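PDB 2RA8: WGR domain-containing protein from Bacteroides fragilis, which is of unknown function but joins an N-terminal WGR domain to a domain of leucine-rich repeats. Local coordinates for residues G22-V27 / T38-F43; Q13-I18 / L32-Q37; L226-E231 / V260-Q265; K180-L185 / G203-S208. One frame throughout, in Å; residues are numbered along the deposited sequence.

How the contacts relate
Contacts 1 and 2 lie in the WGR domain and share its antiparallel sheet, where Val-27 packs on Trp-16 and Val-25 on Ile-18; both also touch the second subunit. Contact 1 is a surface hairpin joined mainly by backbone hydrogen bonds, whereas contact 2 is partly buried and sets one aromatic ring against the loop that closes the same hairpin. Contacts 3 and 4, on the opposite side of the chain's centre, are buried at the ends of neighbouring parallel strands in the leucine-rich-repeat domain, and backbone hydrogen bonds between Leu-205 and Val-228 and between Gly-203 and Val-230 link them. Contact 3 is joined by direct backbone hydrogen bonds, contact 4 by methyl packing and bridging waters.

Contact 1: G22-V27 / T38-F43; sequences GTDVIV and TQVKNF
Thr-23 and Asn-42 sit side by side at the open end of the hairpin formed by strands 24-31 and 37-42. Thr-23 OG1, placed between the backbone N and the carbonyl carbon (chi1 49°), donates to Asn-42 OD1 at 2.8 Å, in the plane of the amide. The same OD1 lies 2.8 Å from Asp-24 OD1, a doubtful approach of two acceptors with no bond between them. Next to it, Phe-43 N gives a bent bond to Thr-23 O (2.8 Å, 135° at the hydrogen). Deeper in the hairpin, the hydrogen-bonded pairs Val-25/Lys-41 and Val-27/Gln-39 are each joined by two backbone hydrogen bonds; Val-25 N reaches Lys-41 O at 2.9 Å and Val-27 N reaches Gln-39 O at 2.8 Å. Ile-26 instead bonds through its backbone to Asp-19 on the next strand. A water accepts from Lys-41 NZ at 2.8 Å and returns only a weak bond to Val-25 O. Val-25 CG2 meets Phe-43 CE2 at 3.4 Å, and both side chains touch Ala-49 of helix 46-62. The pairing thus rests on the mutually satisfied peptide groups of Val-25, Val-27, Gln-39 and Lys-41, while the Thr-23 hydroxyl supplies Asn-42 OD1 with a donor.

Contact 2: Q13-I18 / L32-Q37; sequences QKFWSI and LGTDGQ
The ring of Phe-15 points its far edge into the loop 32-37. Asp-35 O stands at that edge, in the ring plane and 3.7 Å from CZ, so that a backbone carbonyl meets the C-H rim, where the partial positive charge of the ring is expected. Leu-32 N also lies at the ring's edge, near its plane, while Thr-34 O approaches obliquely, 3.4 Å from CE1. Gly-36 passes the far end of the ring, also obliquely, with its CA 4.3 Å from CZ. CG sits between the backbone N and the carbonyl carbon (chi1 72°) as the side chain leaves the strand toward the loop. Closer to the strand, Phe-15 CB meets Leu-32 CD2 at 4.1 Å. In the WGR sheet strand 24-31 runs between strands 13-21 and 37-42; Phe-15, paired with Gly-30 and packed on Asn-28 of strand 24-31, also touches the loop that joins the hairpin strands. Leu-32, just beyond strand 24-31, extends the pairing with strand 13-21: its N donates to Gln-13 O at 2.9 Å, almost straight at the hydrogen (172°) but tilted 31° from the carbonyl plane. Its side chain lies against the same peptide, CG 3.6 Å from Gln-13 O and CD1 3.8 Å from Gln-13 C, and it also packs on Val-6 and Gln-8 of strand 3-8. The loop has further polar ties: Asp-35 O accepts from Asn-28 ND2 and Thr-34 OG1 is hydrogen-bonded to Lys-31 O. Tyr-87 of the second subunit packs on Thr-34 and Asp-35, and its OH is hydrogen-bonded to Gly-36 N.

Contact 3: L226-E231 / V260-Q265; sequences LYVGVE and VDAEEQ
Val-260 lays its CG2 methyl over one face of the Tyr-227 ring, 3.7 Å from the centroid and 18° off the ring normal, a CH-pi contact displaced toward the rim. With chi1 at -55°, CG2 takes the position between the backbone N and the carbonyl carbon and is the methyl that meets the ring. The backbone of Val-260 is fixed at both ends of the residue: its N donates to Leu-226 O at 3.0 Å, nearly straight, and its O accepts from Val-228 N at 2.8 Å. These two bonds bracket Tyr-227 in the parallel manner and join strands 223-227 and 256-260, neighbours in the long parallel sheet of the leucine-rich-repeat domain. From Asp-261 onward the pairing is irregular. Asp-261 takes up a left-handed backbone conformation, and its O accepts from Gly-229 N at 3.0 Å, with the donor 38° out of the carbonyl plane. The Asp-261 side chain crosses that of Tyr-227 at about a right angle, its CB 3.6 Å from Tyr-227 CD2; its OD1 is hydrogen-bonded to Leu-355 N, and Leu-355 also touches Tyr-227. Further along, Val-228 CG2 meets Ala-262 CB at 3.6 Å. Beyond this a water joins the segments, donating to Gly-229 O and accepting from Glu-263 N, the latter at 2.9 Å.

Contact 4: K180-L185 / G203-S208; sequences KGTNNL and GGLPDS
A type II beta turn from Thr-182 to Leu-185 packs against the chain that leads into helix 207-215, with Thr-182 meeting Leu-205 and Pro-206. The turn is closed by Leu-185 N, which donates to Thr-182 O at 3.1 Å. Thr-182 reaches across with both branches. Its CG2 meets Leu-205 CD1 at 3.9 Å, the two side chains crossing at about a right angle, and its OG1 and CB lie beside Pro-206 CD, OG1 at 3.7 Å. That rotamer, with OG1 between the backbone N and the carbonyl carbon (chi1 52°), also brings the hydroxyl to Ser-202 OG, with which it is hydrogen-bonded; Ser-202 OG is also hydrogen-bonded to Gly-204 N. Strands 176-180 and 197-201 are neighbours in the parallel sheet of the leucine-rich-repeat domain, and the contact sits just beyond their C-terminal ends, where one segment enters a loop and the other leads into a helix. Pro-206 occupies the N-cap position, and Asp-236 OD2 accepts from Asp-207 N in the first turn. No direct hydrogen bond joins the two segments; water does so at either end. One molecule lies 3.3 Å from Thr-182 OG1 and accepts from Gly-203 N at 2.9 Å. The other donates to Leu-185 O at 3.0 Å and is hydrogen-bonded to Ser-208 OG at 2.7 Å.

Contact 1: G22-V27 / T38-F43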
loop_
_atom_site.group_PDB
_atom_site.type_symbol
_atom_site.label_atom_id
_atom_site.label_comp_id
_atom_site.label_asym_id
_atom_site.label_seq_id
_atom_site.Cartn_x
_atom_site.Cartn_y
_atom_site.Cartn_z
ATOM N N GLY A 22 16.772 -32.727 -4.825
ATOM C CA GLY A 22 16.995 -33.006 -6.226
ATOM C C GLY A 22 17.035 -31.701 -6.989
ATOM O O GLY A 22 17.876 -30.843 -6.722
ATOM N N THR A 23 16.121 -31.551 -7.941
ATOM C CA THR A 23 16.033 -30.343 -8.752
ATOM C C THR A 23 14.859 -29.498 -8.295
ATOM O O THR A 23 14.556 -28.462 -8.884
ATOM C CB THR A 23 15.836 -30.697 -10.242
ATOM O OG1 THR A 23 14.768 -31.648 -10.360
ATOM C CG2 THR A 23 17.112 -31.290 -10.832
ATOM N N ASP A 24 14.187 -29.947 -7.242
ATOM C CA ASP A 24 13.039 -29.227 -6.706
ATOM C C ASP A 24 13.358 -28.412 -5.472
ATOM O O ASP A 24 14.069 -28.872 -4.572
ATOM C CB ASP A 24 11.907 -30.202 -6.353
ATOM C CG ASP A 24 11.282 -30.852 -7.584
ATOM O OD1 ASP A 24 11.050 -30.135 -8.579
ATOM O OD2 ASP A 24 11.015 -32.069 -7.551
ATOM N N VAL A 25 12.835 -27.189 -5.439
ATOM C CA VAL A 25 12.997 -26.305 -4.294
ATOM C C VAL A 25 11.623 -26.296 -3.654
ATOM O O VAL A 25 10.625 -25.961 -4.306
ATOM C CB VAL A 25 13.380 -24.865 -4.714
ATOM C CG1 VAL A 25 13.380 -23.956 -3.491
ATOM C CG2 VAL A 25 14.763 -24.850 -5.370
ATOM N N ILE A 26 11.562 -26.686 -2.385
ATOM C CA ILE A 26 10.300 -26.750 -1.660
ATOM C C ILE A 26 10.184 -25.700 -0.575
ATOM O O ILE A 26 10.946 -25.700 0.399
ATOM C CB ILE A 26 10.114 -28.145 -1.035
ATOM C CG1 ILE A 26 10.305 -29.220 -2.113
ATOM C CG2 ILE A 26 8.733 -28.257 -0.403
ATOM C CD1 ILE A 26 10.379 -30.626 -1.574
ATOM N N VAL A 27 9.213 -24.806 -0.744
ATOM C CA VAL A 27 8.954 -23.724 0.198
ATOM C C VAL A 27 7.661 -23.981 0.937
ATOM O O VAL A 27 6.666 -24.438 0.353
ATOM C CB VAL A 27 8.849 -22.358 -0.545
ATOM C CG1 VAL A 27 8.189 -21.321 0.339
ATOM C CG2 VAL A 27 10.235 -21.876 -0.958
ATOM N N THR A 38 2.362 -24.665 0.678
ATOM C CA THR A 38 3.575 -25.217 0.094
ATOM C C THR A 38 3.676 -24.943 -1.374
ATOM O O THR A 38 2.708 -25.099 -2.117
ATOM C CB THR A 38 3.661 -26.737 0.326
ATOM O OG1 THR A 38 3.811 -26.990 1.728
ATOM C CG2 THR A 38 4.848 -27.329 -0.427
ATOM N N GLN A 39 4.862 -24.523 -1.795
ATOM C CA GLN A 39 5.134 -24.225 -3.188
ATOM C C GLN A 39 6.344 -25.021 -3.591
ATOM O O GLN A 39 7.348 -25.057 -2.872
ATOM C CB GLN A 39 5.405 -22.729 -3.377
ATOM C CG GLN A 39 4.279 -21.829 -2.888
ATOM C CD GLN A 39 4.569 -20.356 -3.093
ATOM O OE1 GLN A 39 5.655 -19.876 -2.770
ATOM N NE2 GLN A 39 3.592 -19.624 -3.624
ATOM N N VAL A 40 6.242 -25.684 -4.737
ATOM C CA VAL A 40 7.329 -26.492 -5.263
ATOM C C VAL A 40 7.714 -25.955 -6.613
ATOM O O VAL A 40 6.856 -25.657 -7.451
ATOM C CB VAL A 40 6.897 -27.952 -5.394
ATOM C CG1 VAL A 40 8.086 -28.816 -5.799
ATOM C CG2 VAL A 40 6.293 -28.425 -4.076
ATOM N N LYS A 41 9.012 -25.811 -6.839
ATOM C CA LYS A 41 9.494 -25.282 -8.105
ATOM C C LYS A 41 10.610 -26.139 -8.618
ATOM O O LYS A 41 11.627 -26.321 -7.943
ATOM C CB LYS A 41 9.970 -23.837 -7.908
ATOM C CG LYS A 41 10.251 -23.078 -9.184
ATOM C CD LYS A 41 10.133 -21.561 -8.982
ATOM C CE LYS A 41 11.094 -21.005 -7.926
ATOM N NZ LYS A 41 10.650 -21.203 -6.503
ATOM N N ASN A 42 10.421 -26.683 -9.816
ATOM C CA ASN A 42 11.421 -27.550 -10.428
ATOM C C ASN A 42 12.419 -26.772 -11.231
ATOM O O ASN A 42 12.089 -25.760 -11.849
ATOM C CB ASN A 42 10.749 -28.592 -11.321
ATOM C CG ASN A 42 11.716 -29.658 -11.795
ATOM O OD1 ASN A 42 12.437 -30.253 -10.999
ATOM N ND2 ASN A 42 11.731 -29.909 -13.096
ATOM N N PHE A 43 13.659 -27.248 -11.221
ATOM C CA PHE A 43 14.743 -26.599 -11.942
ATOM C C PHE A 43 15.449 -27.568 -12.860
ATOM O O PHE A 43 15.363 -28.787 -12.689
ATOM C CB PHE A 43 15.738 -25.994 -10.943
ATOM C CG PHE A 43 15.202 -24.800 -10.221
ATOM C CD1 PHE A 43 15.476 -23.518 -10.680
ATOM C CD2 PHE A 43 14.359 -24.957 -9.131
ATOM C CE1 PHE A 43 14.917 -22.413 -10.066
ATOM C CE2 PHE A 43 13.797 -23.855 -8.515
ATOM C CZ PHE A 43 14.078 -22.580 -8.988
HETATM O O HOH W 1 9.464 -22.756 -4.552
#

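Contact 2: Q13-I18 / L32-Q37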
loop_
_atom_site.group_PDB
_atom_site.type_symbol
_atom_site.label_atom_id
_atom_site.label_comp_id
_atom_site.label_asym_id
_atom_site.label_seq_id
_atom_site.Cartn_x
_atom_site.Cartn_y
_atom_site.Cartn_z
ATOM N N GLN A 13 3.420 -12.492 12.063
ATOM C CA GLN A 13 3.823 -13.554 12.976
ATOM C C GLN A 13 3.841 -14.761 12.063
ATOM O O GLN A 13 2.889 -15.536 12.016
ATOM C CB GLN A 13 2.776 -13.725 14.085
ATOM C CG GLN A 13 2.616 -12.489 14.982
ATOM C CD GLN A 13 3.782 -12.321 15.957
ATOM O OE1 GLN A 13 4.343 -11.230 16.103
ATOM N NE2 GLN A 13 4.146 -13.409 16.629
ATOM N N LYS A 14 4.920 -14.913 11.306
ATOM C CA LYS A 14 4.997 -16.015 10.366
ATOM C C LYS A 14 6.323 -16.706 10.205
ATOM O O LYS A 14 7.350 -16.249 10.719
ATOM C CB LYS A 14 4.490 -15.542 8.992
ATOM C CG LYS A 14 4.863 -14.126 8.625
ATOM C CD LYS A 14 4.165 -13.700 7.328
ATOM C CE LYS A 14 4.356 -12.218 7.038
ATOM N NZ LYS A 14 5.793 -11.859 6.909
ATOM N N PHE A 15 6.283 -17.841 9.503
ATOM C CA PHE A 15 7.465 -18.650 9.223
ATOM C C PHE A 15 7.573 -18.911 7.747
ATOM O O PHE A 15 6.586 -18.841 7.000
ATOM C CB PHE A 15 7.415 -20.015 9.946
ATOM C CG PHE A 15 6.407 -20.972 9.367
ATOM C CD1 PHE A 15 5.054 -20.843 9.663
ATOM C CD2 PHE A 15 6.805 -21.973 8.488
ATOM C CE1 PHE A 15 4.112 -21.693 9.087
ATOM C CE2 PHE A 15 5.865 -22.828 7.907
ATOM C CZ PHE A 15 4.518 -22.683 8.210
ATOM N N TRP A 16 8.789 -19.239 7.329
ATOM C CA TRP A 16 9.094 -19.533 5.941
ATOM C C TRP A 16 10.197 -20.557 5.996
ATOM O O TRP A 16 11.209 -20.342 6.665
ATOM C CB TRP A 16 9.578 -18.254 5.234
ATOM C CG TRP A 16 9.966 -18.419 3.789
ATOM C CD1 TRP A 16 9.140 -18.350 2.698
ATOM C CD2 TRP A 16 11.284 -18.667 3.286
ATOM N NE1 TRP A 16 9.868 -18.537 1.542
ATOM C CE2 TRP A 16 11.180 -18.733 1.872
ATOM C CE3 TRP A 16 12.538 -18.832 3.889
ATOM C CZ2 TRP A 16 12.292 -18.964 1.054
ATOM C CZ3 TRP A 16 13.650 -19.062 3.072
ATOM C CH2 TRP A 16 13.514 -19.124 1.663
ATOM N N SER A 17 10.001 -21.695 5.338
ATOM C CA SER A 17 11.027 -22.731 5.324
ATOM C C SER A 17 11.341 -23.126 3.909
ATOM O O SER A 17 10.486 -23.038 3.015
ATOM C CB SER A 17 10.593 -23.966 6.136
ATOM O OG SER A 17 9.593 -24.725 5.480
ATOM N N ILE A 18 12.583 -23.539 3.684
ATOM C CA ILE A 18 13.009 -23.945 2.356
ATOM C C ILE A 18 13.839 -25.194 2.409
ATOM O O ILE A 18 14.621 -25.410 3.341
ATOM C CB ILE A 18 13.788 -22.798 1.643
ATOM C CG1 ILE A 18 14.063 -23.181 0.188
ATOM C CG2 ILE A 18 15.084 -22.491 2.395
ATOM C CD1 ILE A 18 14.572 -22.023 -0.673
ATOM N N LEU A 32 2.541 -18.428 12.106
ATOM C CA LEU A 32 3.097 -19.306 13.128
ATOM C C LEU A 32 1.988 -20.115 13.742
ATOM O O LEU A 32 0.909 -19.589 14.009
ATOM C CB LEU A 32 3.784 -18.501 14.229
ATOM C CG LEU A 32 5.047 -17.710 13.845
ATOM C CD1 LEU A 32 5.378 -16.703 14.937
ATOM C CD2 LEU A 32 6.207 -18.659 13.644
ATOM N N GLY A 33 2.253 -21.401 13.969
ATOM C CA GLY A 33 1.260 -22.274 14.568
ATOM C C GLY A 33 0.357 -22.991 13.576
ATOM O O GLY A 33 -0.544 -23.724 13.984
ATOM N N THR A 34 0.587 -22.787 12.282
ATOM C CA THR A 34 -0.226 -23.437 11.259
ATOM C C THR A 34 0.648 -24.194 10.289
ATOM O O THR A 34 1.853 -23.969 10.226
ATOM C CB THR A 34 -1.062 -22.412 10.457
ATOM O OG1 THR A 34 -0.192 -21.613 9.646
ATOM C CG2 THR A 34 -1.850 -21.501 11.402
ATOM N N ASP A 35 0.049 -25.100 9.524
ATOM C CA ASP A 35 0.817 -25.867 8.550
ATOM C C ASP A 35 1.238 -24.974 7.413
ATOM O O ASP A 35 2.240 -25.233 6.749
ATOM C CB ASP A 35 -0.007 -27.034 7.978
ATOM C CG ASP A 35 -0.538 -27.962 9.055
ATOM O OD1 ASP A 35 0.212 -28.256 10.014
ATOM O OD2 ASP A 35 -1.704 -28.406 8.935
ATOM N N GLY A 36 0.466 -23.920 7.172
ATOM C CA GLY A 36 0.794 -23.009 6.090
ATOM C C GLY A 36 0.594 -23.620 4.712
ATOM O O GLY A 36 -0.089 -24.634 4.567
ATOM N N GLN A 37 1.193 -22.997 3.701
ATOM C CA GLN A 37 1.077 -23.458 2.318
ATOM C C GLN A 37 2.395 -23.982 1.817
ATOM O O GLN A 37 3.435 -23.770 2.442
ATOM C CB GLN A 37 0.640 -22.304 1.418
ATOM C CG GLN A 37 -0.564 -21.531 1.936
ATOM C CD GLN A 37 -0.754 -20.206 1.223
ATOM O OE1 GLN A 37 -0.778 -19.152 1.853
ATOM N NE2 GLN A 37 -0.888 -20.254 -0.096
#

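Contact 3: L226-E231 / V260-Q265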
loop_
_atom_site.group_PDB
_atom_site.type_symbol
_atom_site.label_atom_id
_atom_site.label_comp_id
_atom_site.label_asym_id
_atom_site.label_seq_id
_atom_site.Cartn_x
_atom_site.Cartn_y
_atom_site.Cartn_z
ATOM N N LEU A 226 10.473 10.538 15.292
ATOM C CA LEU A 226 9.382 11.485 15.454
ATOM C C LEU A 226 9.010 12.111 14.143
ATOM O O LEU A 226 9.872 12.641 13.436
ATOM C CB LEU A 226 9.784 12.612 16.418
ATOM C CG LEU A 226 10.198 12.256 17.853
ATOM C CD1 LEU A 226 10.695 13.514 18.559
ATOM C CD2 LEU A 226 9.021 11.636 18.607
ATOM N N TYR A 227 7.729 12.043 13.796
ATOM C CA TYR A 227 7.237 12.673 12.568
ATOM C C TYR A 227 6.902 14.118 12.919
ATOM O O TYR A 227 6.119 14.373 13.841
ATOM C CB TYR A 227 5.968 11.958 12.056
ATOM C CG TYR A 227 6.236 10.680 11.292
ATOM C CD1 TYR A 227 6.972 9.639 11.863
ATOM C CD2 TYR A 227 5.763 10.519 9.989
ATOM C CE1 TYR A 227 7.238 8.471 11.152
ATOM C CE2 TYR A 227 6.016 9.358 9.269
ATOM C CZ TYR A 227 6.755 8.345 9.855
ATOM O OH TYR A 227 7.040 7.218 9.132
ATOM N N VAL A 228 7.498 15.067 12.199
ATOM C CA VAL A 228 7.260 16.485 12.457
ATOM C C VAL A 228 5.906 16.943 11.972
ATOM O O VAL A 228 5.166 17.610 12.698
ATOM C CB VAL A 228 8.332 17.365 11.778
ATOM C CG1 VAL A 228 8.071 18.841 12.096
ATOM C CG2 VAL A 228 9.716 16.958 12.256
ATOM N N GLY A 229 5.574 16.596 10.735
ATOM C CA GLY A 229 4.293 17.002 10.189
ATOM C C GLY A 229 4.283 18.491 9.887
ATOM O O GLY A 229 5.328 19.136 9.914
ATOM N N VAL A 230 3.108 19.053 9.621
ATOM C CA VAL A 230 3.023 20.472 9.283
ATOM C C VAL A 230 2.234 21.329 10.250
ATOM O O VAL A 230 1.500 20.822 11.101
ATOM C CB VAL A 230 2.441 20.646 7.865
ATOM C CG1 VAL A 230 3.445 20.156 6.832
ATOM C CG2 VAL A 230 1.143 19.861 7.741
ATOM N N GLU A 231 2.384 22.645 10.114
ATOM C CA GLU A 231 1.692 23.592 10.980
ATOM C C GLU A 231 0.190 23.508 10.913
ATOM O O GLU A 231 -0.491 23.734 11.910
ATOM C CB GLU A 231 2.130 25.025 10.661
ATOM C CG GLU A 231 3.560 25.338 11.094
ATOM C CD GLU A 231 3.910 26.812 10.959
ATOM O OE1 GLU A 231 3.154 27.654 11.488
ATOM O OE2 GLU A 231 4.945 27.129 10.333
ATOM N N VAL A 260 11.704 13.155 11.179
ATOM C CA VAL A 260 11.261 12.982 9.807
ATOM C C VAL A 260 10.000 13.675 9.427
ATOM O O VAL A 260 9.347 14.316 10.243
ATOM C CB VAL A 260 11.044 11.475 9.538
ATOM C CG1 VAL A 260 12.305 10.697 9.859
ATOM C CG2 VAL A 260 9.878 10.960 10.395
ATOM N N ASP A 261 9.649 13.541 8.153
ATOM C CA ASP A 261 8.413 14.110 7.638
ATOM C C ASP A 261 8.257 15.599 7.921
ATOM O O ASP A 261 7.176 16.062 8.290
ATOM C CB ASP A 261 7.248 13.310 8.239
ATOM C CG ASP A 261 5.915 13.645 7.606
ATOM O OD1 ASP A 261 5.810 13.574 6.359
ATOM O OD2 ASP A 261 4.979 13.968 8.367
ATOM N N ALA A 262 9.337 16.359 7.733
ATOM C CA ALA A 262 9.320 17.805 7.972
ATOM C C ALA A 262 9.529 18.605 6.704
ATOM O O ALA A 262 10.217 18.153 5.787
ATOM C CB ALA A 262 10.409 18.177 8.986
ATOM N N GLU A 263 8.942 19.799 6.652
ATOM C CA GLU A 263 9.099 20.687 5.498
ATOM C C GLU A 263 10.516 21.194 5.477
ATOM O O GLU A 263 11.110 21.363 4.418
ATOM C CB GLU A 263 8.143 21.875 5.590
ATOM C CG GLU A 263 6.880 21.714 4.761
ATOM C CD GLU A 263 5.938 22.902 4.887
ATOM O OE1 GLU A 263 6.406 24.056 4.754
ATOM O OE2 GLU A 263 4.728 22.678 5.110
ATOM N N GLU A 264 11.071 21.432 6.660
ATOM C CA GLU A 264 12.448 21.898 6.777
ATOM C C GLU A 264 13.334 20.723 7.102
ATOM O O GLU A 264 14.024 20.702 8.123
ATOM C CB GLU A 264 12.560 22.959 7.874
ATOM C CG GLU A 264 11.731 24.208 7.596
ATOM C CD GLU A 264 11.887 25.271 8.672
ATOM O OE1 GLU A 264 13.018 25.765 8.865
ATOM O OE2 GLU A 264 10.877 25.612 9.325
ATOM N N GLN A 265 13.323 19.733 6.219
ATOM C CA GLN A 265 14.118 18.527 6.422
ATOM C C GLN A 265 15.613 18.770 6.356
ATOM O O GLN A 265 16.386 18.078 7.033
ATOM C CB GLN A 265 13.729 17.451 5.393
ATOM C CG GLN A 265 14.275 16.057 5.714
ATOM C CD GLN A 265 13.717 15.502 7.021
ATOM O OE1 GLN A 265 14.470 15.122 7.923
ATOM N NE2 GLN A 265 12.391 15.459 7.127
HETATM O O HOH W 2 7.182 20.951 8.601
#

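Contact 4: K180-L185 / G203-S208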
loop_
_atom_site.group_PDB
_atom_site.type_symbol
_atom_site.label_atom_id
_atom_site.label_comp_id
_atom_site.label_asym_id
_atom_site.label_seq_id
_atom_site.Cartn_x
_atom_site.Cartn_y
_atom_site.Cartn_z
ATOM N N LYS A 180 0.423 6.549 16.768
ATOM C CA LYS A 180 0.047 7.244 15.541
ATOM C C LYS A 180 -1.121 8.139 15.872
ATOM O O LYS A 180 -2.117 7.664 16.402
ATOM C CB LYS A 180 -0.353 6.234 14.457
ATOM C CG LYS A 180 -0.813 6.861 13.145
ATOM C CD LYS A 180 -1.073 5.774 12.099
ATOM C CE LYS A 180 -1.637 6.379 10.819
ATOM N NZ LYS A 180 -1.733 5.380 9.723
ATOM N N GLY A 181 -1.004 9.433 15.553
ATOM C CA GLY A 181 -2.056 10.392 15.858
ATOM C C GLY A 181 -1.574 11.159 17.077
ATOM O O GLY A 181 -1.141 10.545 18.052
ATOM N N THR A 182 -1.639 12.487 17.046
ATOM C CA THR A 182 -1.136 13.262 18.179
ATOM C C THR A 182 -2.036 14.318 18.788
ATOM O O THR A 182 -1.623 15.024 19.713
ATOM C CB THR A 182 0.200 13.920 17.806
ATOM O OG1 THR A 182 0.045 14.633 16.573
ATOM C CG2 THR A 182 1.288 12.861 17.640
ATOM N N ASN A 183 -3.259 14.452 18.286
ATOM C CA ASN A 183 -4.189 15.435 18.846
ATOM C C ASN A 183 -4.451 15.153 20.320
ATOM O O ASN A 183 -4.970 14.093 20.675
ATOM C CB ASN A 183 -5.537 15.403 18.103
ATOM C CG ASN A 183 -5.447 15.945 16.681
ATOM O OD1 ASN A 183 -6.424 15.895 15.927
ATOM N ND2 ASN A 183 -4.283 16.473 16.314
ATOM N N ASN A 184 -4.100 16.109 21.180
ATOM C CA ASN A 184 -4.310 15.972 22.624
ATOM C C ASN A 184 -3.565 14.798 23.218
ATOM O O ASN A 184 -4.014 14.205 24.201
ATOM C CB ASN A 184 -5.807 15.807 22.930
ATOM C CG ASN A 184 -6.621 17.039 22.573
ATOM O OD1 ASN A 184 -7.736 16.933 22.055
ATOM N ND2 ASN A 184 -6.071 18.218 22.860
ATOM N N LEU A 185 -2.423 14.456 22.633
ATOM C CA LEU A 185 -1.634 13.338 23.118
ATOM C C LEU A 185 -0.624 13.767 24.149
ATOM O O LEU A 185 -0.107 14.878 24.100
ATOM C CB LEU A 185 -0.886 12.662 21.951
ATOM C CG LEU A 185 0.228 11.671 22.326
ATOM C CD1 LEU A 185 -0.376 10.462 23.040
ATOM C CD2 LEU A 185 0.981 11.227 21.089
ATOM N N GLY A 203 0.677 14.001 12.039
ATOM C CA GLY A 203 0.497 14.981 10.911
ATOM C C GLY A 203 0.918 16.400 11.317
ATOM O O GLY A 203 1.043 17.285 10.513
ATOM N N GLY A 204 1.252 16.592 12.582
ATOM C CA GLY A 204 1.863 17.811 12.976
ATOM C C GLY A 204 2.194 17.647 14.450
ATOM O O GLY A 204 1.323 17.704 15.309
ATOM N N LEU A 205 3.455 17.614 14.763
ATOM C CA LEU A 205 3.782 17.153 16.128
ATOM C C LEU A 205 3.801 18.357 17.085
ATOM O O LEU A 205 4.608 19.279 16.914
ATOM C CB LEU A 205 5.082 16.341 16.175
ATOM C CG LEU A 205 5.497 15.737 17.557
ATOM C CD1 LEU A 205 4.957 14.295 17.806
ATOM C CD2 LEU A 205 7.109 15.683 17.493
ATOM N N PRO A 206 2.871 18.313 18.132
ATOM C CA PRO A 206 2.796 19.437 19.072
ATOM C C PRO A 206 4.030 19.542 19.945
ATOM O O PRO A 206 4.714 18.550 20.187
ATOM C CB PRO A 206 1.549 19.116 19.903
ATOM C CG PRO A 206 0.712 18.302 18.974
ATOM C CD PRO A 206 1.734 17.398 18.327
ATOM N N ASP A 207 4.326 20.748 20.423
ATOM C CA ASP A 207 5.477 20.959 21.293
ATOM C C ASP A 207 5.287 20.228 22.606
ATOM O O ASP A 207 6.256 19.863 23.269
ATOM C CB ASP A 207 5.679 22.459 21.562
ATOM C CG ASP A 207 6.449 23.160 20.448
ATOM O OD1 ASP A 207 6.460 24.410 20.422
ATOM O OD2 ASP A 207 7.051 22.461 19.605
ATOM N N SER A 208 4.033 20.002 22.988
ATOM C CA SER A 208 3.737 19.301 24.235
ATOM C C SER A 208 4.311 17.909 24.222
ATOM O O SER A 208 4.827 17.430 25.231
ATOM C CB SER A 208 2.227 19.237 24.471
ATOM O OG SER A 208 1.542 18.813 23.306
HETATM O O HOH W 3 -1.559 13.713 13.891
HETATM O O HOH W 4 -0.683 17.458 22.713
#